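PDB 2JGP: tyrocidine synthetase 3 from Brevibacillus brevis, which probably carries the growing peptide on a phosphopantetheine-bearing carrier domain and forms peptide bonds in its condensation domain during tyrocidine biosynthesis. Local coordinates for residues P7-W19 against L64-E78. Residues are numbered along the deposited sequence; the frame is centred on the assembly and turned at random.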
ATOM      1  N   PRO A   7       6.072 -13.156 -11.858  1.00 62.56           N
ATOM      2  CA  PRO A   7       5.874 -13.427 -10.426  1.00 62.43           C
ATOM      3  C   PRO A   7       4.645 -12.708  -9.861  1.00 62.31           C
ATOM      4  O   PRO A   7       4.418 -11.536 -10.173  1.00 63.07           O
ATOM      5  CB  PRO A   7       7.164 -12.895  -9.799  1.00 62.62           C
ATOM      6  CG  PRO A   7       8.191 -13.087 -10.873  1.00 63.02           C
ATOM      7  CD  PRO A   7       7.461 -12.753 -12.145  1.00 62.51           C
ATOM      8  N   ARG A   8       3.843 -13.413  -9.067  1.00 62.25           N
ATOM      9  CA  ARG A   8       2.558 -12.893  -8.577  1.00 61.69           C
ATOM     10  C   ARG A   8       2.531 -12.716  -7.060  1.00 61.99           C
ATOM     11  O   ARG A   8       1.529 -12.269  -6.491  1.00 61.58           O
ATOM     12  CB  ARG A   8       1.433 -13.847  -8.970  1.00 61.63           C
ATOM     13  CG  ARG A   8       1.347 -14.121 -10.455  1.00 61.14           C
ATOM     14  CD  ARG A   8       0.595 -15.386 -10.731  1.00 61.03           C
ATOM     15  NE  ARG A   8       1.318 -16.570 -10.275  1.00 60.95           N
ATOM     16  CZ  ARG A   8       0.942 -17.817 -10.538  1.00 59.80           C
ATOM     17  NH1 ARG A   8      -0.153 -18.056 -11.253  1.00 57.78           N
ATOM     18  NH2 ARG A   8       1.657 -18.834 -10.079  1.00 59.03           N
ATOM     19  N   SER A   9       3.624 -13.091  -6.406  1.00 61.92           N
ATOM     20  CA  SER A   9       3.717 -13.020  -4.960  1.00 61.93           C
ATOM     21  C   SER A   9       5.145 -12.728  -4.585  1.00 62.00           C
ATOM     22  O   SER A   9       6.045 -12.863  -5.411  1.00 61.65           O
ATOM     23  CB  SER A   9       3.301 -14.342  -4.326  1.00 61.96           C
ATOM     24  OG  SER A   9       4.245 -15.357  -4.613  1.00 61.86           O
ATOM     25  N   VAL A  10       5.356 -12.375  -3.322  1.00 62.21           N
ATOM     26  CA  VAL A  10       6.704 -12.082  -2.838  1.00 62.37           C
ATOM     27  C   VAL A  10       7.644 -13.287  -2.989  1.00 62.09           C
ATOM     28  O   VAL A  10       8.776 -13.119  -3.418  1.00 61.98           O
ATOM     29  CB  VAL A  10       6.682 -11.538  -1.369  1.00 62.76           C
ATOM     30  CG1 VAL A  10       6.136 -12.593  -0.401  1.00 63.73           C
ATOM     31  CG2 VAL A  10       8.059 -11.083  -0.943  1.00 64.14           C
ATOM     32  N   TRP A  11       7.182 -14.495  -2.669  1.00 61.65           N
ATOM     33  CA  TRP A  11       8.057 -15.667  -2.765  1.00 61.62           C
ATOM     34  C   TRP A  11       8.313 -16.082  -4.212  1.00 61.57           C
ATOM     35  O   TRP A  11       9.385 -16.570  -4.519  1.00 61.16           O
ATOM     36  CB  TRP A  11       7.551 -16.839  -1.909  1.00 61.79           C
ATOM     37  CG  TRP A  11       7.805 -16.591  -0.456  1.00 61.62           C
ATOM     38  CD1 TRP A  11       6.870 -16.376   0.516  1.00 62.31           C
ATOM     39  CD2 TRP A  11       9.083 -16.469   0.182  1.00 62.04           C
ATOM     40  NE1 TRP A  11       7.486 -16.150   1.727  1.00 61.83           N
ATOM     41  CE2 TRP A  11       8.844 -16.197   1.549  1.00 62.17           C
ATOM     42  CE3 TRP A  11      10.407 -16.564  -0.265  1.00 61.81           C
ATOM     43  CZ2 TRP A  11       9.875 -16.034   2.467  1.00 63.23           C
ATOM     44  CZ3 TRP A  11      11.430 -16.402   0.648  1.00 62.68           C
ATOM     45  CH2 TRP A  11      11.160 -16.142   2.001  1.00 62.84           C
ATOM     46  N   GLU A  12       7.345 -15.875  -5.103  1.00 61.57           N
ATOM     47  CA  GLU A  12       7.587 -16.116  -6.530  1.00 61.73           C
ATOM     48  C   GLU A  12       8.656 -15.160  -7.062  1.00 61.68           C
ATOM     49  O   GLU A  12       9.553 -15.572  -7.811  1.00 62.37           O
ATOM     50  CB  GLU A  12       6.294 -16.007  -7.338  1.00 61.72           C
ATOM     51  CG  GLU A  12       5.396 -17.224  -7.187  1.00 62.11           C
ATOM     52  CD  GLU A  12       4.185 -17.191  -8.089  1.00 61.94           C
ATOM     53  OE1 GLU A  12       3.369 -18.143  -8.009  1.00 62.06           O
ATOM     54  OE2 GLU A  12       4.046 -16.234  -8.888  1.00 62.62           O
ATOM     55  N   ALA A  13       8.587 -13.896  -6.639  1.00 61.19           N
ATOM     56  CA  ALA A  13       9.585 -12.894  -7.023  1.00 61.03           C
ATOM     57  C   ALA A  13      10.973 -13.240  -6.478  1.00 60.77           C
ATOM     58  O   ALA A  13      11.945 -13.235  -7.221  1.00 60.72           O
ATOM     59  CB  ALA A  13       9.162 -11.511  -6.542  1.00 61.25           C
ATOM     60  N   ARG A  14      11.053 -13.556  -5.187  1.00 60.48           N
ATOM     61  CA  ARG A  14      12.328 -13.882  -4.551  1.00 60.55           C
ATOM     62  C   ARG A  14      12.987 -15.098  -5.196  1.00 60.46           C
ATOM     63  O   ARG A  14      14.167 -15.077  -5.525  1.00 60.06           O
ATOM     64  CB  ARG A  14      12.130 -14.130  -3.052  1.00 60.69           C
ATOM     65  CG  ARG A  14      11.830 -12.867  -2.270  1.00 60.03           C
ATOM     66  CD  ARG A  14      11.426 -13.159  -0.843  1.00 60.78           C
ATOM     67  NE  ARG A  14      11.322 -11.914  -0.086  1.00 61.24           N
ATOM     68  CZ  ARG A  14      10.614 -11.762   1.030  1.00 61.84           C
ATOM     69  NH1 ARG A  14       9.945 -12.778   1.560  1.00 62.69           N
ATOM     70  NH2 ARG A  14      10.577 -10.580   1.622  1.00 62.18           N
ATOM     71  N   LEU A  15      12.205 -16.153  -5.380  1.00 61.00           N
ATOM     72  CA  LEU A  15      12.708 -17.380  -5.978  1.00 61.53           C
ATOM     73  C   LEU A  15      13.169 -17.175  -7.411  1.00 61.91           C
ATOM     74  O   LEU A  15      14.251 -17.634  -7.782  1.00 62.87           O
ATOM     75  CB  LEU A  15      11.640 -18.477  -5.945  1.00 61.61           C
ATOM     76  CG  LEU A  15      11.473 -19.189  -4.603  1.00 62.93           C
ATOM     77  CD1 LEU A  15      10.128 -19.939  -4.546  1.00 63.01           C
ATOM     78  CD2 LEU A  15      12.642 -20.144  -4.357  1.00 63.02           C
ATOM     79  N   ALA A  16      12.350 -16.493  -8.206  1.00 62.13           N
ATOM     80  CA  ALA A  16      12.644 -16.278  -9.620  1.00 62.25           C
ATOM     81  C   ALA A  16      13.973 -15.564  -9.783  1.00 62.51           C
ATOM     82  O   ALA A  16      14.760 -15.918 -10.646  1.00 62.48           O
ATOM     83  CB  ALA A  16      11.533 -15.483 -10.278  1.00 61.85           C
ATOM     84  N   GLN A  17      14.197 -14.553  -8.943  1.00 62.85           N
ATOM     85  CA  GLN A  17      15.453 -13.796  -8.910  1.00 63.73           C
ATOM     86  C   GLN A  17      16.653 -14.700  -8.625  1.00 63.29           C
ATOM     87  O   GLN A  17      17.675 -14.617  -9.306  1.00 63.55           O
ATOM     88  CB  GLN A  17      15.337 -12.672  -7.867  1.00 64.43           C
ATOM     89  CG  GLN A  17      16.640 -12.153  -7.243  1.00 67.41           C
ATOM     90  CD  GLN A  17      16.873 -12.647  -5.801  1.00 70.20           C
ATOM     91  OE1 GLN A  17      15.929 -12.843  -4.992  1.00 68.57           O
ATOM     92  NE2 GLN A  17      18.134 -12.833  -5.471  1.00 71.43           N
ATOM     93  N   VAL A  18      16.526 -15.555  -7.616  1.00 62.50           N
ATOM     94  CA  VAL A  18      17.576 -16.505  -7.279  1.00 62.45           C
ATOM     95  C   VAL A  18      17.847 -17.506  -8.414  1.00 62.29           C
ATOM     96  O   VAL A  18      19.002 -17.771  -8.733  1.00 62.39           O
ATOM     97  CB  VAL A  18      17.275 -17.240  -5.953  1.00 62.10           C
ATOM     98  CG1 VAL A  18      18.217 -18.417  -5.765  1.00 62.69           C
ATOM     99  CG2 VAL A  18      17.403 -16.263  -4.769  1.00 62.48           C
ATOM    100  N   TRP A  19      16.795 -18.040  -9.036  1.00 62.36           N
ATOM    101  CA  TRP A  19      16.977 -18.986 -10.144  1.00 62.56           C
ATOM    102  C   TRP A  19      17.713 -18.344 -11.318  1.00 62.39           C
ATOM    103  O   TRP A  19      18.578 -18.966 -11.927  1.00 62.10           O
ATOM    104  CB  TRP A  19      15.639 -19.516 -10.649  1.00 62.96           C
ATOM    105  CG  TRP A  19      14.970 -20.517  -9.759  1.00 63.49           C
ATOM    106  CD1 TRP A  19      15.139 -20.674  -8.409  1.00 63.84           C
ATOM    107  CD2 TRP A  19      13.973 -21.472 -10.152  1.00 63.87           C
ATOM    108  NE1 TRP A  19      14.325 -21.673  -7.947  1.00 65.01           N
ATOM    109  CE2 TRP A  19      13.599 -22.182  -8.994  1.00 64.57           C
ATOM    110  CE3 TRP A  19      13.370 -21.798 -11.372  1.00 64.06           C
ATOM    111  CZ2 TRP A  19      12.641 -23.201  -9.015  1.00 64.31           C
ATOM    112  CZ3 TRP A  19      12.416 -22.811 -11.393  1.00 63.99           C
ATOM    113  CH2 TRP A  19      12.063 -23.498 -10.220  1.00 64.03           C
ATOM    114  N   LEU A  64      12.617 -29.264  -3.505  1.00 65.40           N
ATOM    115  CA  LEU A  64      12.910 -28.692  -4.823  1.00 65.60           C
ATOM    116  C   LEU A  64      12.677 -29.730  -5.924  1.00 65.57           C
ATOM    117  O   LEU A  64      12.142 -29.413  -6.986  1.00 65.35           O
ATOM    118  CB  LEU A  64      14.342 -28.158  -4.886  1.00 65.60           C
ATOM    119  CG  LEU A  64      14.803 -27.522  -6.202  1.00 66.89           C
ATOM    120  CD1 LEU A  64      13.772 -26.556  -6.783  1.00 68.19           C
ATOM    121  CD2 LEU A  64      16.141 -26.808  -6.005  1.00 69.59           C
ATOM    122  N   PHE A  65      13.079 -30.970  -5.670  1.00 65.71           N
ATOM    123  CA  PHE A  65      12.787 -32.055  -6.605  1.00 65.59           C
ATOM    124  C   PHE A  65      11.283 -32.295  -6.723  1.00 65.45           C
ATOM    125  O   PHE A  65      10.754 -32.450  -7.824  1.00 65.06           O
ATOM    126  CB  PHE A  65      13.496 -33.343  -6.178  1.00 65.91           C
ATOM    127  CG  PHE A  65      14.921 -33.432  -6.644  1.00 66.38           C
ATOM    128  CD1 PHE A  65      15.961 -33.569  -5.737  1.00 68.28           C
ATOM    129  CD2 PHE A  65      15.221 -33.395  -7.995  1.00 66.84           C
ATOM    130  CE1 PHE A  65      17.286 -33.673  -6.177  1.00 67.84           C
ATOM    131  CE2 PHE A  65      16.536 -33.494  -8.441  1.00 67.56           C
ATOM    132  CZ  PHE A  65      17.568 -33.629  -7.530  1.00 67.83           C
ATOM    133  N   GLU A  66      10.612 -32.317  -5.578  1.00 65.48           N
ATOM    134  CA  GLU A  66       9.180 -32.583  -5.499  1.00 65.93           C
ATOM    135  C   GLU A  66       8.352 -31.439  -6.082  1.00 65.81           C
ATOM    136  O   GLU A  66       7.341 -31.676  -6.733  1.00 66.32           O
ATOM    137  CB  GLU A  66       8.799 -32.812  -4.037  1.00 66.29           C
ATOM    138  CG  GLU A  66       7.366 -33.235  -3.779  1.00 67.71           C
ATOM    139  CD  GLU A  66       7.115 -33.496  -2.304  1.00 69.84           C
ATOM    140  OE1 GLU A  66       7.821 -34.346  -1.722  1.00 72.34           O
ATOM    141  OE2 GLU A  66       6.218 -32.852  -1.722  1.00 71.74           O
ATOM    142  N   LYS A  67       8.809 -30.207  -5.859  1.00 65.40           N
ATOM    143  CA  LYS A  67       8.096 -29.000  -6.270  1.00 65.34           C
ATOM    144  C   LYS A  67       9.013 -28.190  -7.192  1.00 64.51           C
ATOM    145  O   LYS A  67       9.545 -27.158  -6.788  1.00 64.84           O
ATOM    146  CB  LYS A  67       7.730 -28.164  -5.040  1.00 65.37           C
ATOM    147  CG  LYS A  67       7.062 -28.915  -3.902  1.00 67.27           C
ATOM    148  CD  LYS A  67       5.603 -29.231  -4.171  1.00 69.18           C
ATOM    149  CE  LYS A  67       4.867 -29.561  -2.867  1.00 69.56           C
ATOM    150  NZ  LYS A  67       3.403 -29.591  -3.074  1.00 70.16           N
ATOM    151  N   PRO A  68       9.212 -28.668  -8.434  1.00 63.88           N
ATOM    152  CA  PRO A  68      10.246 -28.123  -9.318  1.00 63.31           C
ATOM    153  C   PRO A  68       9.904 -26.833 -10.071  1.00 62.85           C
ATOM    154  O   PRO A  68      10.740 -26.350 -10.836  1.00 63.20           O
ATOM    155  CB  PRO A  68      10.471 -29.265 -10.307  1.00 63.37           C
ATOM    156  CG  PRO A  68       9.123 -29.885 -10.440  1.00 63.53           C
ATOM    157  CD  PRO A  68       8.505 -29.798  -9.065  1.00 63.86           C
ATOM    158  N   THR A  69       8.714 -26.270  -9.859  1.00 62.04           N
ATOM    159  CA  THR A  69       8.348 -25.019 -10.510  1.00 61.50           C
ATOM    160  C   THR A  69       8.273 -23.886  -9.494  1.00 61.41           C
ATOM    161  O   THR A  69       8.033 -24.116  -8.308  1.00 60.84           O
ATOM    162  CB  THR A  69       6.998 -25.137 -11.254  1.00 61.60           C
ATOM    163  OG1 THR A  69       5.959 -25.432 -10.318  1.00 61.01           O
ATOM    164  CG2 THR A  69       7.055 -26.218 -12.330  1.00 61.41           C
ATOM    165  N   ILE A  70       8.486 -22.661  -9.968  1.00 61.30           N
ATOM    166  CA  ILE A  70       8.447 -21.481  -9.112  1.00 61.19           C
ATOM    167  C   ILE A  70       7.147 -21.407  -8.301  1.00 61.20           C
ATOM    168  O   ILE A  70       7.177 -21.140  -7.099  1.00 61.09           O
ATOM    169  CB  ILE A  70       8.596 -20.176  -9.936  1.00 61.17           C
ATOM    170  CG1 ILE A  70      10.016 -20.034 -10.489  1.00 62.29           C
ATOM    171  CG2 ILE A  70       8.247 -18.956  -9.089  1.00 61.41           C
ATOM    172  CD1 ILE A  70      11.083 -19.814  -9.424  1.00 63.63           C
ATOM    173  N   GLN A  71       6.006 -21.636  -8.950  1.00 60.63           N
ATOM    174  CA  GLN A  71       4.726 -21.487  -8.245  1.00 60.44           C
ATOM    175  C   GLN A  71       4.548 -22.538  -7.154  1.00 60.49           C
ATOM    176  O   GLN A  71       4.036 -22.235  -6.082  1.00 60.45           O
ATOM    177  CB  GLN A  71       3.533 -21.469  -9.207  1.00 60.39           C
ATOM    178  CG  GLN A  71       3.307 -22.738 -10.000  1.00 60.34           C
ATOM    179  CD  GLN A  71       2.127 -22.624 -10.952  1.00 60.82           C
ATOM    180  OE1 GLN A  71       1.506 -21.572 -11.065  1.00 61.36           O
ATOM    181  NE2 GLN A  71       1.825 -23.710 -11.651  1.00 59.34           N
ATOM    182  N   GLU A  72       4.987 -23.763  -7.413  1.00 60.58           N
ATOM    183  CA  GLU A  72       4.866 -24.821  -6.411  1.00 60.87           C
ATOM    184  C   GLU A  72       5.778 -24.575  -5.220  1.00 61.11           C
ATOM    185  O   GLU A  72       5.378 -24.786  -4.075  1.00 60.75           O
ATOM    186  CB  GLU A  72       5.208 -26.174  -7.007  1.00 61.04           C
ATOM    187  CG  GLU A  72       4.214 -26.691  -8.016  1.00 62.28           C
ATOM    188  CD  GLU A  72       4.709 -27.962  -8.670  1.00 64.45           C
ATOM    189  OE1 GLU A  72       4.200 -29.031  -8.309  1.00 66.67           O
ATOM    190  OE2 GLU A  72       5.631 -27.891  -9.514  1.00 65.71           O
ATOM    191  N   LEU A  73       7.009 -24.160  -5.499  1.00 61.21           N
ATOM    192  CA  LEU A  73       8.012 -23.964  -4.452  1.00 61.98           C
ATOM    193  C   LEU A  73       7.683 -22.736  -3.612  1.00 62.18           C
ATOM    194  O   LEU A  73       7.853 -22.753  -2.396  1.00 62.36           O
ATOM    195  CB  LEU A  73       9.408 -23.846  -5.072  1.00 62.37           C
ATOM    196  CG  LEU A  73      10.624 -23.948  -4.143  1.00 63.25           C
ATOM    197  CD1 LEU A  73      10.651 -25.275  -3.393  1.00 62.94           C
ATOM    198  CD2 LEU A  73      11.892 -23.784  -4.956  1.00 64.05           C
ATOM    199  N   ALA A  74       7.198 -21.674  -4.254  1.00 62.07           N
ATOM    200  CA  ALA A  74       6.701 -20.498  -3.520  1.00 62.38           C
ATOM    201  C   ALA A  74       5.539 -20.852  -2.595  1.00 62.41           C
ATOM    202  O   ALA A  74       5.503 -20.411  -1.446  1.00 62.47           O
ATOM    203  CB  ALA A  74       6.283 -19.396  -4.487  1.00 62.45           C
ATOM    204  N   ALA A  75       4.592 -21.644  -3.097  1.00 62.69           N
ATOM    205  CA  ALA A  75       3.476 -22.126  -2.282  1.00 62.65           C
ATOM    206  C   ALA A  75       3.971 -22.914  -1.061  1.00 62.72           C
ATOM    207  O   ALA A  75       3.462 -22.739   0.050  1.00 62.98           O
ATOM    208  CB  ALA A  75       2.529 -22.988  -3.120  1.00 62.72           C
ATOM    209  N   PHE A  76       4.956 -23.782  -1.269  1.00 62.99           N
ATOM    210  CA  PHE A  76       5.548 -24.532  -0.162  1.00 62.91           C
ATOM    211  C   PHE A  76       6.101 -23.590   0.916  1.00 63.09           C
ATOM    212  O   PHE A  76       5.845 -23.787   2.107  1.00 62.93           O
ATOM    213  CB  PHE A  76       6.659 -25.458  -0.664  1.00 62.80           C
ATOM    214  CG  PHE A  76       7.500 -26.042   0.439  1.00 62.81           C
ATOM    215  CD1 PHE A  76       7.108 -27.202   1.081  1.00 62.28           C
ATOM    216  CD2 PHE A  76       8.681 -25.420   0.838  1.00 62.11           C
ATOM    217  CE1 PHE A  76       7.878 -27.739   2.095  1.00 62.70           C
ATOM    218  CE2 PHE A  76       9.455 -25.953   1.860  1.00 62.81           C
ATOM    219  CZ  PHE A  76       9.057 -27.114   2.482  1.00 62.46           C
ATOM    220  N   ILE A  77       6.847 -22.570   0.498  1.00 63.27           N
ATOM    221  CA  ILE A  77       7.429 -21.611   1.452  1.00 63.90           C
ATOM    222  C   ILE A  77       6.332 -20.863   2.205  1.00 64.52           C
ATOM    223  O   ILE A  77       6.440 -20.650   3.416  1.00 64.43           O
ATOM    224  CB  ILE A  77       8.345 -20.578   0.767  1.00 63.98           C
ATOM    225  CG1 ILE A  77       9.550 -21.258   0.115  1.00 63.55           C
ATOM    226  CG2 ILE A  77       8.839 -19.536   1.789  1.00 63.84           C
ATOM    227  CD1 ILE A  77      10.404 -20.297  -0.702  1.00 63.91           C
ATOM    228  N   GLU A  78       5.278 -20.477   1.490  1.00 65.26           N
ATOM    229  CA  GLU A  78       4.130 -19.789   2.104  1.00 66.00           C
ATOM    230  C   GLU A  78       3.425 -20.620   3.171  1.00 66.31           C
ATOM    231  O   GLU A  78       2.876 -20.076   4.129  1.00 66.31           O
ATOM    232  CB  GLU A  78       3.102 -19.416   1.035  1.00 66.18           C
ATOM    233  CG  GLU A  78       3.516 -18.268   0.155  1.00 67.55           C
ATOM    234  CD  GLU A  78       2.709 -18.171  -1.129  1.00 68.96           C
ATOM    235  OE1 GLU A  78       1.882 -19.064  -1.411  1.00 70.31           O
ATOM    236  OE2 GLU A  78       2.915 -17.193  -1.873  1.00 70.69           O
TER
HETATM  237  O   HOH W   1       4.550 -15.189  -1.346  1.00 36.16           O
HETATM  238  O   HOH W   2       3.151 -17.641  -4.265  1.00 47.38           O
HETATM  239  O   HOH W   3       2.850 -19.720  -5.860  1.00 33.50           O
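Two tryptophans of 7-19 each take an isoleucine methyl of 64-78 on one face. Ile77 CG2 stands 3.5 Å from the centroid of the five-membered ring of Trp11, over the face, a CH-pi contact; the opposite face carries Arg14 NH1, set toward the rim. Ile70 CD1 lies 3.4 Å from the centroid of the six-membered ring of Trp19, close to its normal. The edge of that indole meets the backbone, with Trp19 CH2 3.2 Å from Pro68 O, and Leu73 CD2 also approaches it near the ring plane; Trp19 NE1 is buried with no partner in the model. With CG1 anti to the carbonyl carbon (chi1 -70°) and the chain bent again at chi2 (-67°), CD1 of Ile70 is brought over the ring, and the side chain settles as a knob among Glu12, Leu15, Ala16 and Trp19. The reciprocal knob is Leu15, among Ile70, Leu73, Ala74 and Ile77, its CD1 3.4 Å from Ala74 N. These two knobs interlock helices 10-19 and 70-78, whose directions differ by 123° and whose axes approach to 8.6 Å; Trp11 CA and Ala74 CA are the nearest CA pair, 5.1 Å apart.

At the polar margin, the guanidinium of Arg8 grips the Glu12 carboxylate side-on through NE and NH2, and NH2 also donates to Gln71 OE1 (2.9 Å) in the carbonyl plane, on a lone pair. Three bonds to two partners, two of them in the guanidinium plane, should fix the group's rotation. Ser9, the N-cap of its helix, accepts from Glu12 N through OG; a water links Trp11 N to Glu78 OE2 and bonds weakly to that OG, while another joins Glu12 OE1 to Gln71 O.

The contact joins the first and last helices of the all-helical carrier-protein fold. Helix 41-55 receives Val18 and Leu64, Phe34 meets Trp19 edge-to-face, Ile63 of helix 61-66 touches Leu73, and Arg14 forms a salt bridge with Asp406, which follows helix 387-403, probably in the condensation domain.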